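Serpin B3 (PDB 4ZK3) probably inhibits proteases, as expected of a serpin, and is the protein from which the psoriasis-associated Pso p27 complex is formed. Local coordinates at residues K256-L261 with P368-I373; A229-I234 with E268-Q273; K145-W150 with T173-N178; K102-L107 with E152-E157. One frame throughout, in Å; residues are numbered along the deposited sequence.

Contact 1: residues K256-L261 with P368-I373; sequences KLEEKL and PFLFFI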
loop_
_atom_site.group_PDB
_atom_site.type_symbol
_atom_site.label_atom_id
_atom_site.label_comp_id
_atom_site.label_asym_id
_atom_site.label_seq_id
_atom_site.Cartn_x
_atom_site.Cartn_y
_atom_site.Cartn_z
ATOM N N LYS A 256 -4.309 21.973 2.077
ATOM C CA LYS A 256 -5.555 22.106 1.321
ATOM C C LYS A 256 -5.738 20.940 0.353
ATOM O O LYS A 256 -6.832 20.353 0.279
ATOM C CB LYS A 256 -5.618 23.402 0.500
ATOM C CG LYS A 256 -7.010 23.670 -0.111
ATOM C CD LYS A 256 -6.957 24.580 -1.333
ATOM C CE LYS A 256 -8.343 24.855 -1.904
ATOM N NZ LYS A 256 -8.391 26.010 -2.859
ATOM N N LEU A 257 -4.678 20.628 -0.404
ATOM C CA LEU A 257 -4.726 19.538 -1.369
ATOM C C LEU A 257 -5.165 18.269 -0.671
ATOM O O LEU A 257 -6.006 17.538 -1.193
ATOM C CB LEU A 257 -3.369 19.356 -2.020
ATOM C CG LEU A 257 -3.207 18.337 -3.147
ATOM C CD1 LEU A 257 -4.122 18.683 -4.310
ATOM C CD2 LEU A 257 -1.743 18.298 -3.597
ATOM N N GLU A 258 -4.650 18.030 0.531
ATOM C CA GLU A 258 -5.049 16.833 1.271
ATOM C C GLU A 258 -6.547 16.822 1.624
ATOM O O GLU A 258 -7.149 15.762 1.674
ATOM C CB GLU A 258 -4.195 16.622 2.515
ATOM C CG GLU A 258 -2.729 16.301 2.214
ATOM C CD GLU A 258 -1.864 16.334 3.464
ATOM O OE1 GLU A 258 -1.905 17.356 4.195
ATOM O OE2 GLU A 258 -1.140 15.367 3.725
ATOM N N GLU A 259 -7.126 17.991 1.876
ATOM C CA GLU A 259 -8.544 18.092 2.225
ATOM C C GLU A 259 -9.422 17.831 1.019
ATOM O O GLU A 259 -10.451 17.180 1.106
ATOM C CB GLU A 259 -8.844 19.477 2.822
ATOM C CG GLU A 259 -8.275 19.676 4.233
ATOM C CD GLU A 259 -8.174 21.155 4.650
ATOM O OE1 GLU A 259 -8.536 22.067 3.852
ATOM O OE2 GLU A 259 -7.711 21.411 5.787
ATOM N N LYS A 260 -9.005 18.317 -0.124
ATOM C CA LYS A 260 -9.808 18.238 -1.322
ATOM C C LYS A 260 -9.648 16.949 -2.156
ATOM O O LYS A 260 -10.485 16.643 -3.008
ATOM C CB LYS A 260 -9.461 19.436 -2.201
ATOM C CG LYS A 260 -9.291 20.737 -1.427
ATOM C CD LYS A 260 -10.258 21.811 -1.885
ATOM C CE LYS A 260 -11.669 21.518 -1.391
ATOM N NZ LYS A 260 -12.612 22.566 -1.847
ATOM N N LEU A 261 -8.566 16.208 -1.962
ATOM C CA LEU A 261 -8.276 15.045 -2.809
ATOM C C LEU A 261 -9.053 13.868 -2.252
ATOM O O LEU A 261 -8.654 13.270 -1.244
ATOM C CB LEU A 261 -6.778 14.751 -2.792
ATOM C CG LEU A 261 -6.049 14.321 -4.048
ATOM C CD1 LEU A 261 -4.952 13.333 -3.623
ATOM C CD2 LEU A 261 -6.906 13.739 -5.163
ATOM N N PRO A 368 6.779 19.717 0.077
ATOM C CA PRO A 368 6.058 18.484 0.246
ATOM C C PRO A 368 5.142 18.139 -0.887
ATOM O O PRO A 368 4.471 19.042 -1.416
ATOM C CB PRO A 368 5.255 18.729 1.498
ATOM C CG PRO A 368 6.122 19.593 2.291
ATOM C CD PRO A 368 6.746 20.519 1.295
ATOM N N PHE A 369 5.095 16.851 -1.252
ATOM C CA PHE A 369 4.258 16.385 -2.347
ATOM C C PHE A 369 3.615 15.030 -2.040
ATOM O O PHE A 369 4.099 14.324 -1.152
ATOM C CB PHE A 369 5.051 16.333 -3.658
ATOM C CG PHE A 369 6.264 15.396 -3.612
ATOM C CD1 PHE A 369 6.137 14.028 -3.906
ATOM C CD2 PHE A 369 7.527 15.893 -3.293
ATOM C CE1 PHE A 369 7.233 13.183 -3.883
ATOM C CE2 PHE A 369 8.650 15.054 -3.289
ATOM C CZ PHE A 369 8.510 13.692 -3.565
ATOM N N LEU A 370 2.519 14.699 -2.777
ATOM C CA LEU A 370 1.907 13.372 -2.763
ATOM C C LEU A 370 2.339 12.528 -3.958
ATOM O O LEU A 370 2.668 13.050 -5.010
ATOM C CB LEU A 370 0.400 13.463 -2.709
ATOM C CG LEU A 370 -0.134 14.391 -1.619
ATOM C CD1 LEU A 370 -1.585 14.809 -1.936
ATOM C CD2 LEU A 370 -0.050 13.792 -0.229
ATOM N N PHE A 371 2.461 11.219 -3.789
ATOM C CA PHE A 371 2.874 10.440 -4.920
ATOM C C PHE A 371 2.244 9.076 -4.767
ATOM O O PHE A 371 1.897 8.632 -3.629
ATOM C CB PHE A 371 4.414 10.409 -5.036
ATOM C CG PHE A 371 5.093 9.710 -3.868
ATOM C CD1 PHE A 371 5.334 10.389 -2.669
ATOM C CD2 PHE A 371 5.500 8.384 -3.960
ATOM C CE1 PHE A 371 5.920 9.769 -1.566
ATOM C CE2 PHE A 371 6.078 7.738 -2.837
ATOM C CZ PHE A 371 6.269 8.443 -1.633
ATOM N N PHE A 372 2.113 8.381 -5.881
ATOM C CA PHE A 372 1.646 6.999 -5.845
ATOM C C PHE A 372 2.089 6.239 -7.057
ATOM O O PHE A 372 2.463 6.844 -8.075
ATOM C CB PHE A 372 0.134 6.912 -5.626
ATOM C CG PHE A 372 -0.699 7.488 -6.722
ATOM C CD1 PHE A 372 -1.087 6.707 -7.798
ATOM C CD2 PHE A 372 -1.166 8.805 -6.639
ATOM C CE1 PHE A 372 -1.909 7.246 -8.777
ATOM C CE2 PHE A 372 -1.970 9.361 -7.623
ATOM C CZ PHE A 372 -2.375 8.570 -8.693
ATOM N N ILE A 373 2.094 4.909 -6.900
ATOM C CA ILE A 373 2.468 4.002 -7.952
ATOM C C ILE A 373 1.208 3.252 -8.366
ATOM O O ILE A 373 0.571 2.579 -7.559
ATOM C CB ILE A 373 3.598 3.054 -7.539
ATOM C CG1 ILE A 373 4.897 3.844 -7.269
ATOM C CG2 ILE A 373 3.839 1.990 -8.618
ATOM C CD1 ILE A 373 5.935 3.058 -6.501
#

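Contact 2: residues A229-I234 with E268-Q273; sequences AKVLEI and EWTSLQ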
loop_
_atom_site.group_PDB
_atom_site.type_symbol
_atom_site.label_atom_id
_atom_site.label_comp_id
_atom_site.label_asym_id
_atom_site.label_seq_id
_atom_site.Cartn_x
_atom_site.Cartn_y
_atom_site.Cartn_z
ATOM N N ALA A 229 -2.472 23.293 -7.661
ATOM C CA ALA A 229 -1.492 22.205 -7.681
ATOM C C ALA A 229 -1.222 21.808 -9.098
ATOM O O ALA A 229 -1.938 22.219 -10.028
ATOM C CB ALA A 229 -2.025 21.004 -6.913
ATOM N N LYS A 230 -0.180 21.013 -9.268
ATOM C CA LYS A 230 0.100 20.371 -10.525
ATOM C C LYS A 230 0.183 18.853 -10.368
ATOM O O LYS A 230 0.411 18.325 -9.242
ATOM C CB LYS A 230 1.387 20.892 -11.096
ATOM C CG LYS A 230 1.347 22.372 -11.460
ATOM C CD LYS A 230 2.759 22.828 -11.785
ATOM C CE LYS A 230 2.829 24.306 -12.133
ATOM N NZ LYS A 230 4.253 24.714 -12.353
ATOM N N VAL A 231 -0.037 18.178 -11.481
ATOM C CA VAL A 231 0.007 16.692 -11.576
ATOM C C VAL A 231 0.921 16.223 -12.673
ATOM O O VAL A 231 0.842 16.710 -13.785
ATOM C CB VAL A 231 -1.394 16.081 -11.835
ATOM C CG1 VAL A 231 -1.334 14.572 -11.773
ATOM C CG2 VAL A 231 -2.319 16.506 -10.759
ATOM N N LEU A 232 1.771 15.239 -12.376
ATOM C CA LEU A 232 2.638 14.654 -13.356
ATOM C C LEU A 232 2.607 13.128 -13.343
ATOM O O LEU A 232 2.614 12.515 -12.271
ATOM C CB LEU A 232 4.082 15.129 -13.130
ATOM C CG LEU A 232 5.083 14.910 -14.244
ATOM C CD1 LEU A 232 4.813 15.880 -15.380
ATOM C CD2 LEU A 232 6.470 15.188 -13.751
ATOM N N GLU A 233 2.621 12.514 -14.536
ATOM C CA GLU A 233 2.798 11.067 -14.671
ATOM C C GLU A 233 4.216 10.793 -15.146
ATOM O O GLU A 233 4.654 11.310 -16.152
ATOM C CB GLU A 233 1.775 10.426 -15.642
ATOM C CG GLU A 233 1.984 8.946 -15.874
ATOM C CD GLU A 233 1.527 8.435 -17.202
ATOM O OE1 GLU A 233 1.580 9.178 -18.206
ATOM O OE2 GLU A 233 1.186 7.238 -17.245
ATOM N N ILE A 234 4.909 9.937 -14.408
ATOM C CA ILE A 234 6.268 9.546 -14.726
ATOM C C ILE A 234 6.202 8.050 -15.009
ATOM O O ILE A 234 6.139 7.270 -14.077
ATOM C CB ILE A 234 7.262 9.825 -13.573
ATOM C CG1 ILE A 234 7.091 11.231 -13.016
ATOM C CG2 ILE A 234 8.687 9.626 -14.054
ATOM C CD1 ILE A 234 7.913 11.602 -11.795
ATOM N N GLU A 268 -10.423 11.810 -11.558
ATOM C CA GLU A 268 -10.617 12.793 -12.606
ATOM C C GLU A 268 -9.278 13.392 -13.037
ATOM O O GLU A 268 -8.882 13.324 -14.204
ATOM C CB GLU A 268 -11.544 13.878 -12.087
ATOM C CG GLU A 268 -12.272 14.628 -13.180
ATOM C CD GLU A 268 -12.849 15.928 -12.684
ATOM O OE1 GLU A 268 -13.453 15.912 -11.583
ATOM O OE2 GLU A 268 -12.669 16.958 -13.383
ATOM N N TRP A 269 -8.574 13.944 -12.054
ATOM C CA TRP A 269 -7.382 14.742 -12.263
ATOM C C TRP A 269 -6.189 13.975 -12.837
ATOM O O TRP A 269 -5.314 14.575 -13.493
ATOM C CB TRP A 269 -6.941 15.373 -10.937
ATOM C CG TRP A 269 -7.952 16.347 -10.362
ATOM C CD1 TRP A 269 -8.962 16.972 -11.044
ATOM C CD2 TRP A 269 -8.021 16.829 -9.025
ATOM N NE1 TRP A 269 -9.665 17.788 -10.201
ATOM C CE2 TRP A 269 -9.101 17.737 -8.959
ATOM C CE3 TRP A 269 -7.275 16.592 -7.868
ATOM C CZ2 TRP A 269 -9.443 18.413 -7.788
ATOM C CZ3 TRP A 269 -7.632 17.246 -6.693
ATOM C CH2 TRP A 269 -8.695 18.155 -6.666
ATOM N N THR A 270 -6.124 12.670 -12.542
ATOM C CA THR A 270 -4.921 11.899 -12.831
ATOM C C THR A 270 -5.173 10.916 -13.941
ATOM O O THR A 270 -4.357 10.029 -14.163
ATOM C CB THR A 270 -4.378 11.135 -11.612
ATOM O OG1 THR A 270 -5.259 10.042 -11.315
ATOM C CG2 THR A 270 -4.212 12.062 -10.402
ATOM N N SER A 271 -6.265 11.057 -14.682
ATOM C CA SER A 271 -6.417 10.186 -15.823
ATOM C C SER A 271 -5.700 10.821 -17.026
ATOM O O SER A 271 -5.672 12.051 -17.175
ATOM C CB SER A 271 -7.887 9.961 -16.173
ATOM O OG SER A 271 -8.414 11.212 -16.541
ATOM N N LEU A 272 -5.163 9.965 -17.889
ATOM C CA LEU A 272 -4.650 10.337 -19.220
ATOM C C LEU A 272 -5.606 11.249 -19.990
ATOM O O LEU A 272 -5.225 12.306 -20.473
ATOM C CB LEU A 272 -4.388 9.053 -20.039
ATOM C CG LEU A 272 -2.944 8.539 -20.056
ATOM C CD1 LEU A 272 -2.180 8.924 -18.803
ATOM C CD2 LEU A 272 -2.872 7.030 -20.324
ATOM N N GLN A 273 -6.853 10.825 -20.092
ATOM C CA GLN A 273 -7.918 11.634 -20.628
ATOM C C GLN A 273 -7.784 13.131 -20.284
ATOM O O GLN A 273 -8.038 13.985 -21.117
ATOM C CB GLN A 273 -9.216 11.039 -20.074
ATOM C CG GLN A 273 -10.506 11.793 -20.308
ATOM C CD GLN A 273 -10.779 11.994 -21.767
ATOM O OE1 GLN A 273 -10.941 13.129 -22.207
ATOM N NE2 GLN A 273 -10.849 10.903 -22.528
#

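Contact 3: residues K145-W150 with T173-N178; sequences KKINSW and TLVLVN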
loop_
_atom_site.group_PDB
_atom_site.type_symbol
_atom_site.label_atom_id
_atom_site.label_comp_id
_atom_site.label_asym_id
_atom_site.label_seq_id
_atom_site.Cartn_x
_atom_site.Cartn_y
_atom_site.Cartn_z
ATOM N N LYS A 145 9.846 -15.015 14.077
ATOM C CA LYS A 145 11.012 -14.774 13.239
ATOM C C LYS A 145 10.947 -15.497 11.946
ATOM O O LYS A 145 11.390 -15.001 10.932
ATOM C CB LYS A 145 12.325 -15.108 13.969
ATOM C CG LYS A 145 12.527 -14.218 15.180
ATOM C CD LYS A 145 13.854 -14.498 15.835
ATOM C CE LYS A 145 13.966 -13.741 17.136
ATOM N NZ LYS A 145 15.383 -13.378 17.413
ATOM N N LYS A 146 10.407 -16.688 11.938
ATOM C CA LYS A 146 10.185 -17.366 10.652
ATOM C C LYS A 146 9.225 -16.593 9.708
ATOM O O LYS A 146 9.455 -16.552 8.514
ATOM C CB LYS A 146 9.600 -18.741 10.895
ATOM C CG LYS A 146 9.490 -19.629 9.677
ATOM C CD LYS A 146 9.251 -21.097 10.070
ATOM C CE LYS A 146 9.614 -21.373 11.550
ATOM N NZ LYS A 146 9.639 -22.820 11.901
ATOM N N ILE A 147 8.181 -15.977 10.253
ATOM C CA ILE A 147 7.197 -15.247 9.379
ATOM C C ILE A 147 7.910 -13.993 8.803
ATOM O O ILE A 147 7.859 -13.742 7.595
ATOM C CB ILE A 147 5.968 -14.861 10.192
ATOM C CG1 ILE A 147 5.181 -16.155 10.547
ATOM C CG2 ILE A 147 5.042 -13.897 9.459
ATOM C CD1 ILE A 147 4.241 -15.974 11.732
ATOM N N ASN A 148 8.556 -13.249 9.697
ATOM C CA ASN A 148 9.345 -12.070 9.350
ATOM C C ASN A 148 10.377 -12.405 8.244
ATOM O O ASN A 148 10.555 -11.613 7.320
ATOM C CB ASN A 148 9.955 -11.407 10.602
ATOM C CG ASN A 148 8.944 -10.669 11.466
ATOM O OD1 ASN A 148 7.826 -10.368 11.080
ATOM N ND2 ASN A 148 9.338 -10.390 12.672
ATOM N N SER A 149 10.997 -13.605 8.243
ATOM C CA SER A 149 11.944 -13.957 7.175
ATOM C C SER A 149 11.283 -14.283 5.896
ATOM O O SER A 149 11.813 -13.962 4.821
ATOM C CB SER A 149 12.906 -15.144 7.552
ATOM O OG SER A 149 13.644 -14.754 8.687
ATOM N N TRP A 150 10.172 -15.003 5.937
ATOM C CA TRP A 150 9.416 -15.177 4.722
ATOM C C TRP A 150 9.094 -13.824 4.049
ATOM O O TRP A 150 9.244 -13.644 2.810
ATOM C CB TRP A 150 8.117 -15.926 4.989
ATOM C CG TRP A 150 7.380 -16.164 3.771
ATOM C CD1 TRP A 150 7.620 -17.116 2.857
ATOM C CD2 TRP A 150 6.241 -15.412 3.288
ATOM N NE1 TRP A 150 6.707 -17.012 1.815
ATOM C CE2 TRP A 150 5.853 -15.980 2.067
ATOM C CE3 TRP A 150 5.525 -14.307 3.778
ATOM C CZ2 TRP A 150 4.765 -15.519 1.345
ATOM C CZ3 TRP A 150 4.471 -13.822 3.039
ATOM C CH2 TRP A 150 4.083 -14.437 1.852
ATOM N N THR A 173 -3.005 -18.611 16.996
ATOM C CA THR A 173 -3.291 -19.742 16.113
ATOM C C THR A 173 -3.214 -19.466 14.595
ATOM O O THR A 173 -3.150 -20.419 13.827
ATOM C CB THR A 173 -4.640 -20.379 16.443
ATOM O OG1 THR A 173 -5.658 -19.379 16.362
ATOM C CG2 THR A 173 -4.557 -21.058 17.821
ATOM N N LEU A 174 -3.202 -18.183 14.209
ATOM C CA LEU A 174 -3.319 -17.734 12.814
ATOM C C LEU A 174 -2.556 -16.405 12.622
ATOM O O LEU A 174 -2.758 -15.475 13.357
ATOM C CB LEU A 174 -4.816 -17.536 12.515
ATOM C CG LEU A 174 -5.174 -16.698 11.287
ATOM C CD1 LEU A 174 -6.080 -17.400 10.301
ATOM C CD2 LEU A 174 -5.832 -15.414 11.706
ATOM N N VAL A 175 -1.660 -16.362 11.645
ATOM C CA VAL A 175 -1.162 -15.094 11.082
ATOM C C VAL A 175 -1.350 -15.155 9.540
ATOM O O VAL A 175 -0.839 -16.042 8.843
ATOM C CB VAL A 175 0.305 -14.848 11.399
ATOM C CG1 VAL A 175 0.829 -13.558 10.746
ATOM C CG2 VAL A 175 0.531 -14.830 12.926
ATOM N N LEU A 176 -2.144 -14.238 9.023
ATOM C CA LEU A 176 -2.327 -14.124 7.612
ATOM C C LEU A 176 -1.408 -13.011 7.166
ATOM O O LEU A 176 -1.358 -11.953 7.794
ATOM C CB LEU A 176 -3.760 -13.778 7.318
ATOM C CG LEU A 176 -4.766 -14.898 7.564
ATOM C CD1 LEU A 176 -6.180 -14.372 7.657
ATOM C CD2 LEU A 176 -4.714 -15.843 6.416
ATOM N N VAL A 177 -0.702 -13.219 6.060
ATOM C CA VAL A 177 0.262 -12.258 5.613
ATOM C C VAL A 177 0.140 -11.985 4.135
ATOM O O VAL A 177 -0.063 -12.895 3.397
ATOM C CB VAL A 177 1.690 -12.719 5.987
ATOM C CG1 VAL A 177 2.679 -11.657 5.586
ATOM C CG2 VAL A 177 1.778 -12.929 7.485
ATOM N N ASN A 178 0.169 -10.718 3.749
ATOM C CA ASN A 178 0.350 -10.292 2.388
ATOM C C ASN A 178 1.677 -9.561 2.210
ATOM O O ASN A 178 2.031 -8.706 3.017
ATOM C CB ASN A 178 -0.741 -9.280 1.948
ATOM C CG ASN A 178 -0.513 -8.779 0.557
ATOM O OD1 ASN A 178 -0.908 -9.451 -0.421
ATOM N ND2 ASN A 178 0.178 -7.700 0.431
#

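Contact 4: residues K102-L107 with E152-E157; sequences KIANKL and ESQTNE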
loop_
_atom_site.group_PDB
_atom_site.type_symbol
_atom_site.label_atom_id
_atom_site.label_comp_id
_atom_site.label_asym_id
_atom_site.label_seq_id
_atom_site.Cartn_x
_atom_site.Cartn_y
_atom_site.Cartn_z
ATOM N N LYS A 102 5.359 -8.314 -7.881
ATOM C CA LYS A 102 4.936 -9.554 -7.362
ATOM C C LYS A 102 4.208 -9.368 -6.064
ATOM O O LYS A 102 4.456 -8.426 -5.312
ATOM C CB LYS A 102 6.055 -10.553 -7.218
ATOM C CG LYS A 102 7.161 -10.176 -6.326
ATOM C CD LYS A 102 8.242 -11.232 -6.188
ATOM C CE LYS A 102 9.425 -10.605 -5.487
ATOM N NZ LYS A 102 10.370 -11.590 -4.843
ATOM N N ILE A 103 3.261 -10.259 -5.834
ATOM C CA ILE A 103 2.443 -10.216 -4.638
ATOM C C ILE A 103 2.179 -11.615 -4.195
ATOM O O ILE A 103 1.849 -12.466 -5.024
ATOM C CB ILE A 103 1.178 -9.409 -4.923
ATOM C CG1 ILE A 103 0.396 -9.112 -3.634
ATOM C CG2 ILE A 103 0.322 -10.094 -5.962
ATOM C CD1 ILE A 103 -0.513 -7.953 -3.822
ATOM N N ALA A 104 2.217 -11.844 -2.894
ATOM C CA ALA A 104 1.905 -13.158 -2.361
ATOM C C ALA A 104 1.109 -13.032 -1.062
ATOM O O ALA A 104 1.297 -12.069 -0.279
ATOM C CB ALA A 104 3.204 -13.873 -2.067
ATOM N N ASN A 105 0.306 -14.056 -0.820
ATOM C CA ASN A 105 -0.500 -14.214 0.338
ATOM C C ASN A 105 -0.147 -15.504 0.996
ATOM O O ASN A 105 0.085 -16.495 0.329
ATOM C CB ASN A 105 -1.976 -14.233 -0.109
ATOM C CG ASN A 105 -2.429 -12.903 -0.589
ATOM O OD1 ASN A 105 -2.949 -12.718 -1.728
ATOM N ND2 ASN A 105 -2.226 -11.947 0.240
ATOM N N LYS A 106 -0.112 -15.530 2.314
ATOM C CA LYS A 106 0.194 -16.744 3.029
ATOM C C LYS A 106 -0.497 -16.853 4.386
ATOM O O LYS A 106 -0.626 -15.893 5.096
ATOM C CB LYS A 106 1.729 -16.886 3.228
ATOM C CG LYS A 106 2.159 -18.292 3.697
ATOM C CD LYS A 106 3.663 -18.454 3.631
ATOM C CE LYS A 106 4.124 -19.822 4.088
ATOM N NZ LYS A 106 5.580 -20.097 3.800
ATOM N N LEU A 107 -0.919 -18.072 4.724
ATOM C CA LEU A 107 -1.440 -18.426 6.015
ATOM C C LEU A 107 -0.411 -19.222 6.826
ATOM O O LEU A 107 0.033 -20.284 6.435
ATOM C CB LEU A 107 -2.759 -19.193 5.866
ATOM C CG LEU A 107 -3.295 -19.847 7.141
ATOM C CD1 LEU A 107 -3.548 -18.860 8.250
ATOM C CD2 LEU A 107 -4.551 -20.639 6.919
ATOM N N GLU A 152 10.757 -10.878 4.406
ATOM C CA GLU A 152 12.023 -10.451 3.776
ATOM C C GLU A 152 12.217 -11.097 2.435
ATOM O O GLU A 152 12.559 -10.420 1.440
ATOM C CB GLU A 152 13.247 -10.730 4.657
ATOM C CG GLU A 152 13.223 -9.997 5.982
ATOM C CD GLU A 152 14.649 -9.906 6.605
ATOM O OE1 GLU A 152 15.635 -10.143 5.865
ATOM O OE2 GLU A 152 14.771 -9.588 7.801
ATOM N N SER A 153 11.938 -12.389 2.375
ATOM C CA SER A 153 12.161 -13.175 1.191
ATOM C C SER A 153 11.239 -12.796 0.059
ATOM O O SER A 153 11.579 -13.044 -1.081
ATOM C CB SER A 153 12.076 -14.716 1.498
ATOM O OG SER A 153 10.777 -15.273 1.243
ATOM N N GLN A 154 10.100 -12.146 0.341
ATOM C CA GLN A 154 9.226 -11.733 -0.729
ATOM C C GLN A 154 9.357 -10.223 -1.072
ATOM O O GLN A 154 8.539 -9.739 -1.812
ATOM C CB GLN A 154 7.739 -12.018 -0.352
ATOM C CG GLN A 154 7.457 -13.413 0.150
ATOM C CD GLN A 154 7.739 -14.435 -0.928
ATOM O OE1 GLN A 154 7.196 -14.354 -2.034
ATOM N NE2 GLN A 154 8.643 -15.337 -0.646
ATOM N N THR A 155 10.228 -9.514 -0.396
ATOM C CA THR A 155 10.405 -8.060 -0.498
ATOM C C THR A 155 11.839 -7.615 -0.792
ATOM O O THR A 155 12.203 -6.444 -0.560
ATOM C CB THR A 155 9.927 -7.379 0.781
ATOM O OG1 THR A 155 10.616 -7.919 1.902
ATOM C CG2 THR A 155 8.403 -7.610 0.978
ATOM N N ASN A 156 12.644 -8.503 -1.398
ATOM C CA ASN A 156 14.058 -8.233 -1.638
ATOM C C ASN A 156 14.734 -7.724 -0.318
ATOM O O ASN A 156 15.558 -6.807 -0.284
ATOM C CB ASN A 156 14.219 -7.243 -2.816
ATOM C CG ASN A 156 15.702 -7.055 -3.226
ATOM O OD1 ASN A 156 16.156 -5.964 -3.668
ATOM N ND2 ASN A 156 16.461 -8.105 -3.065
ATOM N N GLU A 157 14.367 -8.355 0.778
ATOM C CA GLU A 157 14.744 -7.932 2.119
ATOM C C GLU A 157 14.475 -6.530 2.565
ATOM O O GLU A 157 15.091 -6.122 3.572
ATOM C CB GLU A 157 16.233 -8.250 2.405
ATOM C CG GLU A 157 16.500 -9.724 2.523
ATOM C CD GLU A 157 17.196 -10.276 1.304
ATOM O OE1 GLU A 157 18.390 -10.674 1.466
ATOM O OE2 GLU A 157 16.588 -10.275 0.204
HETATM O O HOH W 1 12.281 -10.849 -3.040
#

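Contact 1: residues K256-L261 with P368-I373
Leu370 carries this contact, reaching from strand 369-375 to the side of helix 254-260 that faces it. The strand lies between strands 241-248 and 380-387, in the part of the serpin fold usually called sheet B, and the helix packs over one face of it. The tight part is purely aliphatic. CD2 of Leu257 lies 3.9 Å from CD1 of Leu370, and the two side chains run past each other in opposite directions. Leu257 has CG anti to its backbone N (chi1 -175°), which carries its branches off the helix toward the strand. Leu261, the first residue to leave helical geometry, meets the same methyl tip to tip. Tyr384 and Phe16 close around Leu370 from strand 380-387 and helix 4-19, and the group is buried.

The opposite side of the helix is much looser: Glu259 and Lys260 lie at the surface, while Lys256 reaches the loop before strand 229-235, where NZ bonds to Asp226 O and Gln228 OE1. Glu258 stands between these two regimes. Its carboxylate is buried beside the leucines, but a salt bridge from OE2 to NH1 of Arg386 should compensate much of its charge. Against Leu370 it makes merely a loose approach, with OE2 4.4 Å from CD2, whereas CD1 of Leu370 sits 4.0 Å from CD1 of Leu261.

Contact 2: residues A229-I234 with E268-Q273
The backbones of strand 229-235 and of the chain leaving helix 263-269 come nearest at Val231 and Thr270, CA to CA 7.0 Å, and the short runs Val231-Glu233 and Trp269-Leu272 head in directions 27° apart. Val231 points CG1 at the helix end, where it meets CG2 of Thr270 at 4.1 Å, the two side chains crossing at about a right angle. Thr270 turns its methyl to the strand while OG1 goes back to the helix, bonding to the carbonyl of Leu266. Just beyond, OG of Ser271 gives its hydrogen to Glu268 O (3.2 Å), a donor tilted 29° from the carbonyl plane.

Further along, Glu233 is stretched out, its first torsion near 180°, and its carboxylate lies against Leu272, OE1 to CD1 3.8 Å. That is an apolar neighbour for a polar group; His220 and Ser242, on the two flanking strands, hold the oxygens OE1 and OE2 by hydrogen bonds. Leu272 itself is exposed, so burial falls off from Val231 toward this end. The chain leaving the second of two successive short helices thus runs roughly along strand 229-235 over one face of sheet B, an arrangement that belongs to the serpin fold.

Contact 3: residues K145-W150 with T173-N178
Helix 140-153 packs on one face of the large serpin sheet, sheet A, and here Ile147 and Trp150 set their side chains on strand 174-185. The two axes run nearly parallel, 15° apart and 10.4 Å at closest approach. Val177 is shared: its CG2 meets CG2 of Ile147 at 3.9 Å, while its other methyl, CG1, touches the indole edge of Trp150 at CZ3 (3.8 Å), near the ring plane. A chi1 of -177° swings the indole away from the Trp150 backbone N and toward the strand; Lys106, from the adjacent strand 99-110, makes a cation-pi contact with the same ring. In serpin terms the helix corresponds to helix F and the strand to s3A, which here is hydrogen-bonded on its other side to strand 340-351, as expected where the reactive loop has inserted. One turn back, Ile147 extends CD1 over Val175, 4.1 Å from CG2. On the outer face of the helix, Lys145 O accepts from both N and OG of Ser149, which arrive from opposite faces of the carbonyl plane.

Contact 4: residues K102-L107 with E152-E157
Lys102 and Ala104, on the same face of strand 99-110, meet Gln154 where helix 140-153 gives way to a turn. Lys102 starts with CG between its backbone N and carbonyl carbon (chi1 60°) and then runs fully extended, so that the long chain stands off the strand and lifts its ammonium group to the turn. There CE passes 3.9 Å from Gln154 O, but the polar link is made through a water. NZ donates to it at 2.7 Å from its oxygen, and the water in turn donates to Ser153 O (3.0 Å) and accepts from the backbone N of Asn156 (2.9 Å). One lysine is thereby tied to two backbone groups of the turn.

Gln154 behaves quite differently: it folds back, bent at its second torsion, and brings its amide round to its own neighbour. NE2 donates to Ser153 OG at 2.9 Å. The bond is off-line, at 144°, and the hydroxyl lies 19° out of the amide plane; that hydroxyl also bonds to Trp150 O. The fold leaves OE1 over the methyl of Ala104, 4.0 Å from CB. The turn is held by Glu152 O, which accepts from N of Thr155 and of Glu157.

Strand 99-110 is bonded to strand 174-185 beside it, while on its other face Ile103 packs against helix 31-42, opposite the turn that ends helix 140-153.

How the contacts relate
Contacts 1 and 2 stand together on one side of the molecule, contacts 3 and 4 on the other, with about 32 Å between the centres of contacts 1 and 3. The first pair joins two successive helices to the same group of strands; they touch where Leu261 packs on Trp269. The second pair shares helix 140-153, which meets strands 174-185 and 99-110, neighbours bonded through Val177 N and Lys106 O. Contacts 1, 2 and 3 are mainly buried and mostly apolar, with an indole edge in contact 3 and a carboxylate against an exposed leucine in contact 2. Contact 4 is the surface member, and there a lysine, an amide and a bridging water replace the methyl packing.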